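Local coordinates for NAD-dependent aldehyde dehydrogenase (Sinorhizobium meliloti, PDB 3U4J), which probably oxidises aldehydes with NAD or NADP as electron acceptor, and binds a calcium ion in the crystal, at residues I167-N172 and V192-S197; A245-V250 and G268-G273; F280-L285 and W435-E440; A385-A390 and G405-T410. All blocks are in the same frame, centred on the assembly; numbering follows the deposited sequence.

Contact 1: residues I167-N172 and V192-S197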
loop_
_atom_site.group_PDB
_atom_site.type_symbol
_atom_site.label_atom_id
_atom_site.label_comp_id
_atom_site.label_asym_id
_atom_site.label_seq_id
_atom_site.Cartn_x
_atom_site.Cartn_y
_atom_site.Cartn_z
ATOM N N ILE A 167 -17.035 -19.614 -11.340
ATOM C CA ILE A 167 -17.604 -19.161 -10.078
ATOM C C ILE A 167 -18.856 -19.973 -9.728
ATOM O O ILE A 167 -19.834 -19.928 -10.445
ATOM C CB ILE A 167 -17.939 -17.650 -10.150
ATOM C CG1 ILE A 167 -16.679 -16.850 -10.539
ATOM C CG2 ILE A 167 -18.554 -17.158 -8.818
ATOM C CD1 ILE A 167 -16.943 -15.338 -10.760
ATOM N N ILE A 168 -18.810 -20.714 -8.630
ATOM C CA ILE A 168 -19.910 -21.597 -8.199
ATOM C C ILE A 168 -20.488 -21.025 -6.931
ATOM O O ILE A 168 -19.753 -20.798 -5.950
ATOM C CB ILE A 168 -19.429 -23.051 -7.961
ATOM C CG1 ILE A 168 -18.747 -23.573 -9.226
ATOM C CG2 ILE A 168 -20.611 -23.971 -7.500
ATOM C CD1 ILE A 168 -17.878 -24.845 -9.019
ATOM N N THR A 169 -21.789 -20.757 -6.947
ATOM C CA THR A 169 -22.427 -20.038 -5.844
ATOM C C THR A 169 -23.541 -20.861 -5.181
ATOM O O THR A 169 -24.126 -21.733 -5.831
ATOM C CB THR A 169 -22.935 -18.664 -6.298
ATOM O OG1 THR A 169 -24.024 -18.824 -7.227
ATOM C CG2 THR A 169 -21.780 -17.881 -6.941
ATOM N N PRO A 170 -23.810 -20.619 -3.881
ATOM C CA PRO A 170 -24.785 -21.427 -3.120
ATOM C C PRO A 170 -26.192 -20.868 -3.151
ATOM O O PRO A 170 -26.414 -19.764 -3.674
ATOM C CB PRO A 170 -24.248 -21.359 -1.691
ATOM C CG PRO A 170 -23.708 -19.982 -1.600
ATOM C CD PRO A 170 -23.128 -19.649 -3.001
ATOM N N TRP A 171 -27.137 -21.625 -2.584
ATOM C CA TRP A 171 -28.555 -21.255 -2.623
ATOM C C TRP A 171 -28.976 -20.268 -1.531
ATOM O O TRP A 171 -30.073 -19.730 -1.572
ATOM C CB TRP A 171 -29.409 -22.521 -2.531
ATOM C CG TRP A 171 -28.970 -23.497 -1.428
ATOM C CD1 TRP A 171 -28.231 -24.658 -1.578
ATOM C CD2 TRP A 171 -29.256 -23.384 -0.026
ATOM N NE1 TRP A 171 -28.049 -25.264 -0.342
ATOM C CE2 TRP A 171 -28.686 -24.514 0.617
ATOM C CE3 TRP A 171 -29.961 -22.455 0.744
ATOM C CZ2 TRP A 171 -28.787 -24.718 1.997
ATOM C CZ3 TRP A 171 -30.091 -22.681 2.124
ATOM C CH2 TRP A 171 -29.503 -23.802 2.726
ATOM N N ASN A 172 -28.112 -20.013 -0.564
ATOM C CA ASN A 172 -28.543 -19.185 0.558
ATOM C C ASN A 172 -28.503 -17.684 0.296
ATOM O O ASN A 172 -29.380 -16.958 0.775
ATOM C CB ASN A 172 -27.816 -19.560 1.847
ATOM C CG ASN A 172 -26.292 -19.320 1.791
ATOM O OD1 ASN A 172 -25.679 -19.231 0.713
ATOM N ND2 ASN A 172 -25.672 -19.237 2.974
ATOM N N VAL A 192 -15.574 -14.809 -16.917
ATOM C CA VAL A 192 -16.105 -15.749 -15.939
ATOM C C VAL A 192 -17.207 -16.658 -16.482
ATOM O O VAL A 192 -17.931 -16.295 -17.420
ATOM C CB VAL A 192 -16.659 -15.018 -14.672
ATOM C CG1 VAL A 192 -15.610 -14.103 -14.071
ATOM C CG2 VAL A 192 -17.967 -14.273 -14.962
ATOM N N VAL A 193 -17.327 -17.827 -15.866
ATOM C CA VAL A 193 -18.502 -18.651 -16.019
ATOM C C VAL A 193 -19.097 -18.823 -14.635
ATOM O O VAL A 193 -18.447 -19.366 -13.727
ATOM C CB VAL A 193 -18.185 -20.047 -16.665
ATOM C CG1 VAL A 193 -19.440 -20.897 -16.759
ATOM C CG2 VAL A 193 -17.568 -19.863 -18.073
ATOM N N LEU A 194 -20.325 -18.346 -14.489
ATOM C CA LEU A 194 -21.039 -18.344 -13.219
ATOM C C LEU A 194 -21.982 -19.531 -13.203
ATOM O O LEU A 194 -22.796 -19.681 -14.117
ATOM C CB LEU A 194 -21.871 -17.048 -13.061
ATOM C CG LEU A 194 -22.754 -16.874 -11.804
ATOM C CD1 LEU A 194 -21.908 -16.962 -10.553
ATOM C CD2 LEU A 194 -23.518 -15.561 -11.809
ATOM N N LYS A 195 -21.867 -20.357 -12.159
ATOM C CA LYS A 195 -22.754 -21.490 -11.934
ATOM C C LYS A 195 -23.525 -21.349 -10.606
ATOM O O LYS A 195 -22.968 -21.625 -9.537
ATOM C CB LYS A 195 -21.931 -22.776 -11.925
ATOM C CG LYS A 195 -22.752 -24.017 -12.249
ATOM C CD LYS A 195 -23.333 -24.612 -11.049
ATOM C CE LYS A 195 -24.548 -25.450 -11.439
ATOM N NZ LYS A 195 -25.279 -25.695 -10.180
ATOM N N PRO A 196 -24.780 -20.874 -10.652
ATOM C CA PRO A 196 -25.506 -20.766 -9.379
ATOM C C PRO A 196 -26.173 -22.091 -9.006
ATOM O O PRO A 196 -26.169 -23.051 -9.804
ATOM C CB PRO A 196 -26.546 -19.696 -9.661
ATOM C CG PRO A 196 -26.811 -19.834 -11.157
ATOM C CD PRO A 196 -25.550 -20.325 -11.787
ATOM N N SER A 197 -26.733 -22.145 -7.802
ATOM C CA SER A 197 -27.402 -23.343 -7.344
ATOM C C SER A 197 -28.594 -23.711 -8.230
ATOM O O SER A 197 -29.322 -22.851 -8.704
ATOM C CB SER A 197 -27.901 -23.149 -5.911
ATOM O OG SER A 197 -28.748 -24.220 -5.571
HETATM O O HOH W 1 -26.827 -19.556 -6.397
#
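Ile167 meets both Val192 and Leu194 where two parallel strands run in register. Its CG1 is anti to the carbonyl carbon (chi1 -56°), which carries CD1 along the neighbouring strand to 3.8 Å from Val192 CG1, while its CG2 branch lies 3.8 Å from Leu194 CD1. The same leucine methyl reaches Thr169 CG2 at 3.7 Å, the two side chains crossing at about a right angle. Branched aliphatic residues suit this buried face because their separate arms can meet different neighbours, as the two branches of Ile167 do. The backbones are joined by three hydrogen bonds: Ile167 N to Val193 O and Lys195 N to Ile167 O (2.7 Å), both nearly straight, and Thr169 N to Lys195 O.

Past the strand ends the chains part slightly and a water takes over. It accepts from Ser197 N (2.9 Å), donates to Pro170 O (2.8 Å) and hydrogen-bonds to Thr169 OG1, which also packs 3.3 Å from Pro196 CA. Ser197 OG sits at the edge of the Trp171 indole, 3.5 Å from Trp171 CB; its hydroxyl is held by Phe199 N.

Further out, Lys195 bends at chi2 and brings NZ back to the carbonyl Pro196 O, with Gly226 O as another acceptor. Val182 of helix 174-187 covers Ile167, and Phe221 and Val223 of the next strand pack on Leu194. Strand 153-168, helix 174-187 and strand 191-195 thus form a beta-alpha-beta crossover, consistent with the Rossmann-type dinucleotide-binding domain of aldehyde dehydrogenases.

Contact 2: residues A245-V250 and G268-G273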
loop_
_atom_site.group_PDB
_atom_site.type_symbol
_atom_site.label_atom_id
_atom_site.label_comp_id
_atom_site.label_asym_id
_atom_site.label_seq_id
_atom_site.Cartn_x
_atom_site.Cartn_y
_atom_site.Cartn_z
ATOM N N ALA A 245 -13.638 -20.476 -8.105
ATOM C CA ALA A 245 -14.014 -19.746 -6.900
ATOM C C ALA A 245 -15.319 -20.376 -6.451
ATOM O O ALA A 245 -16.349 -20.160 -7.085
ATOM C CB ALA A 245 -14.231 -18.277 -7.222
ATOM N N PHE A 246 -15.268 -21.147 -5.375
ATOM C CA PHE A 246 -16.414 -21.920 -4.895
ATOM C C PHE A 246 -16.876 -21.390 -3.550
ATOM O O PHE A 246 -16.047 -21.079 -2.668
ATOM C CB PHE A 246 -16.032 -23.426 -4.767
ATOM C CG PHE A 246 -17.092 -24.250 -4.067
ATOM C CD1 PHE A 246 -18.176 -24.787 -4.789
ATOM C CD2 PHE A 246 -17.040 -24.438 -2.682
ATOM C CE1 PHE A 246 -19.191 -25.541 -4.139
ATOM C CE2 PHE A 246 -18.029 -25.184 -2.019
ATOM C CZ PHE A 246 -19.114 -25.737 -2.758
ATOM N N THR A 247 -18.188 -21.309 -3.376
ATOM C CA THR A 247 -18.779 -20.973 -2.115
ATOM C C THR A 247 -19.864 -22.006 -1.809
ATOM O O THR A 247 -20.773 -22.220 -2.616
ATOM C CB THR A 247 -19.377 -19.530 -2.144
ATOM O OG1 THR A 247 -18.347 -18.593 -2.553
ATOM C CG2 THR A 247 -19.947 -19.153 -0.744
ATOM N N GLY A 248 -19.754 -22.665 -0.660
ATOM C CA GLY A 248 -20.731 -23.700 -0.282
ATOM C C GLY A 248 -20.200 -24.534 0.864
ATOM O O GLY A 248 -19.439 -24.029 1.686
ATOM N N SER A 249 -20.596 -25.806 0.939
ATOM C CA SER A 249 -20.220 -26.620 2.090
ATOM C C SER A 249 -18.764 -27.056 1.993
ATOM O O SER A 249 -18.229 -27.264 0.898
ATOM C CB SER A 249 -21.078 -27.883 2.180
ATOM O OG SER A 249 -20.789 -28.696 1.075
ATOM N N VAL A 250 -18.154 -27.265 3.159
ATOM C CA VAL A 250 -16.822 -27.867 3.238
ATOM C C VAL A 250 -16.734 -29.171 2.433
ATOM O O VAL A 250 -15.768 -29.376 1.711
ATOM C CB VAL A 250 -16.386 -28.088 4.727
ATOM C CG1 VAL A 250 -15.035 -28.783 4.813
ATOM C CG2 VAL A 250 -16.324 -26.746 5.470
ATOM N N GLY A 268 -10.251 -20.413 -4.929
ATOM C CA GLY A 268 -10.713 -19.639 -3.769
ATOM C C GLY A 268 -11.904 -20.398 -3.175
ATOM O O GLY A 268 -12.784 -20.803 -3.908
ATOM N N LEU A 269 -11.910 -20.613 -1.863
ATOM C CA LEU A 269 -12.996 -21.327 -1.193
ATOM C C LEU A 269 -13.582 -20.493 -0.057
ATOM O O LEU A 269 -12.848 -19.869 0.734
ATOM C CB LEU A 269 -12.497 -22.673 -0.637
ATOM C CG LEU A 269 -11.904 -23.706 -1.624
ATOM C CD1 LEU A 269 -11.194 -24.864 -0.901
ATOM C CD2 LEU A 269 -12.988 -24.280 -2.513
ATOM N N GLU A 270 -14.908 -20.450 0.010
ATOM C CA GLU A 270 -15.609 -19.753 1.105
ATOM C C GLU A 270 -16.629 -20.742 1.586
ATOM O O GLU A 270 -17.584 -21.060 0.864
ATOM C CB GLU A 270 -16.254 -18.441 0.631
ATOM C CG GLU A 270 -15.220 -17.394 0.154
ATOM C CD GLU A 270 -14.354 -16.877 1.292
ATOM O OE1 GLU A 270 -14.890 -16.752 2.415
ATOM O OE2 GLU A 270 -13.142 -16.619 1.078
ATOM N N LEU A 271 -16.379 -21.295 2.771
ATOM C CA LEU A 271 -17.048 -22.511 3.211
ATOM C C LEU A 271 -17.876 -22.249 4.470
ATOM O O LEU A 271 -18.098 -21.094 4.827
ATOM C CB LEU A 271 -16.021 -23.656 3.373
ATOM C CG LEU A 271 -15.084 -23.875 2.153
ATOM C CD1 LEU A 271 -13.954 -24.904 2.404
ATOM C CD2 LEU A 271 -15.898 -24.236 0.872
ATOM N N GLY A 272 -18.355 -23.315 5.115
ATOM C CA GLY A 272 -19.248 -23.166 6.240
ATOM C C GLY A 272 -18.487 -22.795 7.502
ATOM O O GLY A 272 -17.261 -22.627 7.492
ATOM N N GLY A 273 -19.227 -22.676 8.596
ATOM C CA GLY A 273 -18.615 -22.342 9.868
ATOM C C GLY A 273 -19.452 -22.798 11.050
ATOM O O GLY A 273 -20.557 -23.345 10.895
#
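Leu271 and Phe246 meet at the edge of the aromatic ring. Leu271 CG is anti to the carbonyl carbon (chi1 -50°), and its CD2 comes in the plane of the ring to 3.7 Å from Phe246 CE2, the two side chains crossing at about a right angle. A leucine suits the place because it touches two partners at once: while CD2 meets the ring, CB lies 3.7 Å from Val250 CG2. Phe246 also rests CB against Leu269 CD2 at 3.9 Å, and the ring's CD2 approaches that methyl too, so Phe246 touches both Leu269 of the strand and Leu271 just beyond it. A side chain on Gly248 would run into the far end of this ring, which is consistent with glycine there.

Glu270, the third large contributor, lies on the face opposite to Phe246. Its CB is 3.8 Å from Thr247 OG1, a hydroxyl hydrogen-bonded to Arg181, and its chain bends at chi2 away from segment 245-250. Both its backbone N and O bond to that segment, Glu270 N giving to Phe246 O (3.0 Å) and Gly248 N to Glu270 O (3.1 Å), preceded by Phe246 N to Gly268 O.

Ser249 caps helix 250-261, whose Val252 and Leu256 pack on Phe246. On the Thr247 face, helix 174-187 supplies Ile177 and Arg181, the latter also touching Glu270. Strand 243-247 is bonded on its other side to strand 153-168, strand 266-270 pairs with 475-476, and Val264 of the second subunit packs on Val250 and Leu271.

Contact 3: residues F280-L285 and W435-E440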
loop_
_atom_site.group_PDB
_atom_site.type_symbol
_atom_site.label_atom_id
_atom_site.label_comp_id
_atom_site.label_asym_id
_atom_site.label_seq_id
_atom_site.Cartn_x
_atom_site.Cartn_y
_atom_site.Cartn_z
ATOM N N PHE A 280 -19.849 -11.068 27.132
ATOM C CA PHE A 280 -19.266 -10.850 28.442
ATOM C C PHE A 280 -20.239 -10.157 29.339
ATOM O O PHE A 280 -21.139 -9.445 28.873
ATOM C CB PHE A 280 -17.966 -10.039 28.316
ATOM C CG PHE A 280 -16.841 -10.848 27.800
ATOM C CD1 PHE A 280 -16.104 -11.651 28.652
ATOM C CD2 PHE A 280 -16.525 -10.838 26.436
ATOM C CE1 PHE A 280 -15.044 -12.422 28.167
ATOM C CE2 PHE A 280 -15.472 -11.602 25.940
ATOM C CZ PHE A 280 -14.718 -12.380 26.810
ATOM N N ALA A 281 -20.033 -10.366 30.640
ATOM C CA ALA A 281 -20.884 -9.803 31.677
ATOM C C ALA A 281 -21.048 -8.291 31.564
ATOM O O ALA A 281 -22.084 -7.746 31.949
ATOM C CB ALA A 281 -20.346 -10.195 33.069
ATOM N N ASP A 282 -20.060 -7.600 30.997
ATOM C CA ASP A 282 -20.146 -6.143 30.885
ATOM C C ASP A 282 -20.696 -5.663 29.538
ATOM O O ASP A 282 -20.562 -4.487 29.196
ATOM C CB ASP A 282 -18.781 -5.492 31.170
ATOM C CG ASP A 282 -17.713 -5.914 30.187
ATOM O OD1 ASP A 282 -18.030 -6.400 29.067
ATOM O OD2 ASP A 282 -16.535 -5.766 30.548
ATOM N N ALA A 283 -21.315 -6.557 28.769
ATOM C CA ALA A 283 -21.927 -6.153 27.501
ATOM C C ALA A 283 -23.181 -5.280 27.712
ATOM O O ALA A 283 -23.776 -5.274 28.808
ATOM C CB ALA A 283 -22.252 -7.376 26.633
ATOM N N ASP A 284 -23.554 -4.520 26.686
ATOM C CA ASP A 284 -24.869 -3.888 26.633
ATOM C C ASP A 284 -25.864 -5.034 26.384
ATOM O O ASP A 284 -25.921 -5.625 25.293
ATOM C CB ASP A 284 -24.931 -2.828 25.523
ATOM C CG ASP A 284 -26.307 -2.119 25.422
ATOM O OD1 ASP A 284 -26.334 -0.877 25.374
ATOM O OD2 ASP A 284 -27.372 -2.762 25.371
ATOM N N LEU A 285 -26.621 -5.384 27.416
ATOM C CA LEU A 285 -27.446 -6.579 27.370
ATOM C C LEU A 285 -28.563 -6.534 26.322
ATOM O O LEU A 285 -28.788 -7.525 25.633
ATOM C CB LEU A 285 -28.056 -6.852 28.737
ATOM C CG LEU A 285 -28.346 -8.327 29.017
ATOM C CD1 LEU A 285 -27.018 -9.080 29.190
ATOM C CD2 LEU A 285 -29.171 -8.448 30.285
ATOM N N TRP A 435 -19.066 -9.398 22.341
ATOM C CA TRP A 435 -19.850 -8.319 22.952
ATOM C C TRP A 435 -19.300 -7.960 24.337
ATOM O O TRP A 435 -19.304 -8.794 25.240
ATOM C CB TRP A 435 -21.328 -8.715 23.047
ATOM C CG TRP A 435 -22.001 -8.994 21.691
ATOM C CD1 TRP A 435 -21.889 -10.119 20.946
ATOM C CD2 TRP A 435 -22.867 -8.106 20.957
ATOM N NE1 TRP A 435 -22.647 -10.004 19.784
ATOM C CE2 TRP A 435 -23.260 -8.780 19.776
ATOM C CE3 TRP A 435 -23.370 -6.818 21.201
ATOM C CZ2 TRP A 435 -24.114 -8.201 18.822
ATOM C CZ3 TRP A 435 -24.232 -6.252 20.267
ATOM C CH2 TRP A 435 -24.585 -6.943 19.082
ATOM N N SER A 436 -18.802 -6.727 24.489
ATOM C CA SER A 436 -18.179 -6.261 25.737
ATOM C C SER A 436 -18.008 -4.752 25.647
ATOM O O SER A 436 -17.845 -4.214 24.546
ATOM C CB SER A 436 -16.829 -6.942 25.973
ATOM O OG SER A 436 -16.171 -6.373 27.103
ATOM N N THR A 437 -18.062 -4.053 26.787
ATOM C CA THR A 437 -17.826 -2.599 26.794
ATOM C C THR A 437 -16.387 -2.319 27.240
ATOM O O THR A 437 -15.982 -1.160 27.380
ATOM C CB THR A 437 -18.766 -1.895 27.805
ATOM O OG1 THR A 437 -18.794 -2.681 29.016
ATOM C CG2 THR A 437 -20.168 -1.748 27.229
ATOM N N ASN A 438 -15.609 -3.382 27.458
ATOM C CA ASN A 438 -14.261 -3.269 28.011
ATOM C C ASN A 438 -13.217 -3.264 26.895
ATOM O O ASN A 438 -13.154 -4.223 26.124
ATOM C CB ASN A 438 -13.997 -4.468 28.946
ATOM C CG ASN A 438 -12.684 -4.354 29.738
ATOM O OD1 ASN A 438 -12.703 -4.188 30.975
ATOM N ND2 ASN A 438 -11.553 -4.479 29.056
ATOM N N LEU A 439 -12.382 -2.226 26.831
ATOM C CA LEU A 439 -11.369 -2.134 25.772
ATOM C C LEU A 439 -10.485 -3.385 25.647
ATOM O O LEU A 439 -10.324 -3.943 24.564
ATOM C CB LEU A 439 -10.473 -0.915 25.980
ATOM C CG LEU A 439 -9.340 -0.688 24.960
ATOM C CD1 LEU A 439 -9.865 -0.078 23.688
ATOM C CD2 LEU A 439 -8.316 0.264 25.586
ATOM N N GLU A 440 -9.888 -3.802 26.753
ATOM C CA GLU A 440 -8.957 -4.919 26.750
ATOM C C GLU A 440 -9.653 -6.210 26.370
ATOM O O GLU A 440 -9.170 -6.950 25.513
ATOM C CB GLU A 440 -8.301 -5.106 28.134
ATOM C CG GLU A 440 -7.189 -6.178 28.120
ATOM C CD GLU A 440 -6.551 -6.421 29.490
ATOM O OE1 GLU A 440 -7.016 -5.839 30.498
ATOM O OE2 GLU A 440 -5.579 -7.198 29.553
#
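Asp282 reaches Ser436 because its CG stands between the backbone N and the carbonyl carbon (chi1 62°), while Ser436 OG is anti to its own backbone N (chi1 174°). The serine hydroxyl gives to Asp282 OD1 at 2.7 Å, from the syn side and close to the carboxylate plane. A second, longer bond reaches the same oxygen from above that plane, from Thr437 N at 3.3 Å. Thr437 OG1 turns toward the turn's backbone and donates to Asp282 O, a bond modelled rather short. An alanine at Asp282 would probably leave Ser436 OG and Thr437 N without their shared acceptor, the serine hydroxyl keeping, of the bonds described here, the one from Asn438 N.

Small Ala283 fits against the strand end, its CB 3.9 Å from Trp435 CB. Phe280 N donates to Trp435 O at 3.0 Å, and that same carbonyl oxygen lies in plane at the edge of the Phe280 ring. Helix 439-448 covers Phe280 with Thr441 and Thr445.

Ser436 OG also accepts from Asn438 N (3.1 Å). Thus a type I turn, Phe280 to Ala283, docks on an ST turn leading into a helix whose N-cap is Asn438, at the C-terminal ends of parallel strands 275-279 and 431-435.

Contact 4: residues A385-A390 and G405-T410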
loop_
_atom_site.group_PDB
_atom_site.type_symbol
_atom_site.label_atom_id
_atom_site.label_comp_id
_atom_site.label_asym_id
_atom_site.label_seq_id
_atom_site.Cartn_x
_atom_site.Cartn_y
_atom_site.Cartn_z
ATOM N N ALA A 385 -39.282 -23.816 13.195
ATOM C CA ALA A 385 -39.456 -22.861 14.280
ATOM C C ALA A 385 -38.112 -22.332 14.811
ATOM O O ALA A 385 -37.146 -23.069 14.854
ATOM C CB ALA A 385 -40.226 -23.511 15.416
ATOM N N PRO A 386 -38.056 -21.049 15.211
ATOM C CA PRO A 386 -36.880 -20.573 15.921
ATOM C C PRO A 386 -36.589 -21.476 17.123
ATOM O O PRO A 386 -37.495 -21.755 17.943
ATOM C CB PRO A 386 -37.302 -19.185 16.392
ATOM C CG PRO A 386 -38.232 -18.725 15.346
ATOM C CD PRO A 386 -39.016 -19.954 14.961
ATOM N N THR A 387 -35.339 -21.911 17.216
ATOM C CA THR A 387 -34.952 -22.951 18.162
ATOM C C THR A 387 -33.746 -22.548 18.994
ATOM O O THR A 387 -32.745 -22.043 18.458
ATOM C CB THR A 387 -34.670 -24.277 17.402
ATOM O OG1 THR A 387 -35.848 -24.657 16.658
ATOM C CG2 THR A 387 -34.246 -25.422 18.379
ATOM N N VAL A 388 -33.843 -22.771 20.308
ATOM C CA VAL A 388 -32.746 -22.485 21.236
ATOM C C VAL A 388 -32.471 -23.689 22.154
ATOM O O VAL A 388 -33.397 -24.231 22.767
ATOM C CB VAL A 388 -33.047 -21.254 22.103
ATOM C CG1 VAL A 388 -31.913 -21.021 23.111
ATOM C CG2 VAL A 388 -33.286 -20.015 21.237
ATOM N N PHE A 389 -31.209 -24.114 22.209
ATOM C CA PHE A 389 -30.738 -25.114 23.179
ATOM C C PHE A 389 -29.866 -24.468 24.251
ATOM O O PHE A 389 -29.022 -23.603 23.951
ATOM C CB PHE A 389 -29.912 -26.195 22.509
ATOM C CG PHE A 389 -30.710 -27.222 21.768
ATOM C CD1 PHE A 389 -31.386 -28.249 22.457
ATOM C CD2 PHE A 389 -30.735 -27.212 20.372
ATOM C CE1 PHE A 389 -32.108 -29.259 21.746
ATOM C CE2 PHE A 389 -31.451 -28.194 19.648
ATOM C CZ PHE A 389 -32.145 -29.230 20.349
ATOM N N ALA A 390 -30.067 -24.893 25.494
ATOM C CA ALA A 390 -29.238 -24.467 26.604
ATOM C C ALA A 390 -28.494 -25.689 27.118
ATOM O O ALA A 390 -28.822 -26.819 26.751
ATOM C CB ALA A 390 -30.094 -23.877 27.694
ATOM N N GLY A 405 -29.643 -24.033 10.127
ATOM C CA GLY A 405 -31.061 -23.725 10.375
ATOM C C GLY A 405 -31.146 -22.775 11.571
ATOM O O GLY A 405 -30.122 -22.413 12.135
ATOM N N PRO A 406 -32.365 -22.369 11.979
ATOM C CA PRO A 406 -32.468 -21.360 13.034
ATOM C C PRO A 406 -32.344 -21.977 14.428
ATOM O O PRO A 406 -33.282 -21.906 15.226
ATOM C CB PRO A 406 -33.867 -20.783 12.827
ATOM C CG PRO A 406 -34.655 -21.910 12.206
ATOM C CD PRO A 406 -33.685 -22.805 11.482
ATOM N N VAL A 407 -31.193 -22.582 14.692
ATOM C CA VAL A 407 -30.973 -23.375 15.887
ATOM C C VAL A 407 -29.726 -22.864 16.609
ATOM O O VAL A 407 -28.603 -23.006 16.099
ATOM C CB VAL A 407 -30.747 -24.866 15.518
ATOM C CG1 VAL A 407 -30.408 -25.737 16.818
ATOM C CG2 VAL A 407 -31.932 -25.409 14.722
ATOM N N LEU A 408 -29.926 -22.289 17.790
ATOM C CA LEU A 408 -28.830 -21.805 18.632
ATOM C C LEU A 408 -28.402 -22.804 19.695
ATOM O O LEU A 408 -29.258 -23.406 20.361
ATOM C CB LEU A 408 -29.279 -20.540 19.339
ATOM C CG LEU A 408 -28.241 -19.762 20.159
ATOM C CD1 LEU A 408 -27.126 -19.178 19.260
ATOM C CD2 LEU A 408 -28.962 -18.665 20.919
ATOM N N SER A 409 -27.085 -22.973 19.848
ATOM C CA SER A 409 -26.495 -23.743 20.942
ATOM C C SER A 409 -25.829 -22.789 21.930
ATOM O O SER A 409 -24.941 -21.997 21.550
ATOM C CB SER A 409 -25.467 -24.747 20.428
ATOM O OG SER A 409 -26.113 -25.750 19.669
ATOM N N THR A 410 -26.284 -22.856 23.185
ATOM C CA THR A 410 -25.769 -21.997 24.255
ATOM C C THR A 410 -24.862 -22.778 25.209
ATOM O O THR A 410 -25.213 -23.891 25.672
ATOM C CB THR A 410 -26.931 -21.340 25.054
ATOM O OG1 THR A 410 -27.861 -20.758 24.137
ATOM C CG2 THR A 410 -26.418 -20.247 26.002
#
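The Phe389 ring turns its edge to Val407, whose CG1 lies in the ring plane 3.9 Å from Phe389 CD2; Leu408 O is near that plane as well. Leu369 of the adjoining strand and Val359 and Ile363 of helix 349-364 also pack against the ring. The pair belongs to a parallel beta-alpha-beta unit, strand 383-390, helix 397-400 and strand 407-413.

A flat ring and a branched valine suit this buried face, for Val407 CG1, anti to the backbone N (chi1 176°), reaches the ring while CG2 lies 4.0 Å from Thr387 CB. Val388 and Leu408 point to the other face, where Tyr297 and Met321 touch Val388 and Ile292 and Leu324 touch Leu408.

Thr387 suits the strand's start because its hydroxyl serves two neighbours: OG1 donates to Ala385 O at 2.7 Å, from above the carbonyl plane, and accepts from Gly373 N. An alanine at Thr387 would probably leave Ala385 O without this donor and Gly373 N without its acceptor. On the partner segment, Pro406 centres an inverse gamma turn that presents Pro406 O to Thr387 N at 2.9 Å.

Leu408 N then gives to Thr387 O and Phe389 N to Leu408 O (2.8 Å). At the end of the pairing one oxygen is gripped twice: Thr410 N (2.9 Å) and Thr410 OG1 (3.1 Å) reach Phe389 O from opposite faces of its carbonyl plane.

In the fold
From the N terminus, contact 1 closes the loop through helix 174-187, and contact 2 follows in series, closing the one through helix 250-261. Both belong to one sheet, where strands 153-168 and 243-247 are neighbours: Ile168 probably hydrogen-bonds to Ala245 and Thr247, joining the two contacts directly. The chain then enters a second sheet; contact 3 there lies about 16 Å from contact 2 at the nearest atoms. It brings together segments with 149 residues between them, and contact 4 forms and closes within that long excursion, tying strands 383-390 and 407-413. Nothing crosses. Contacts 2 and 3 also meet the second subunit, whereas contacts 1 and 4 touch no other chain.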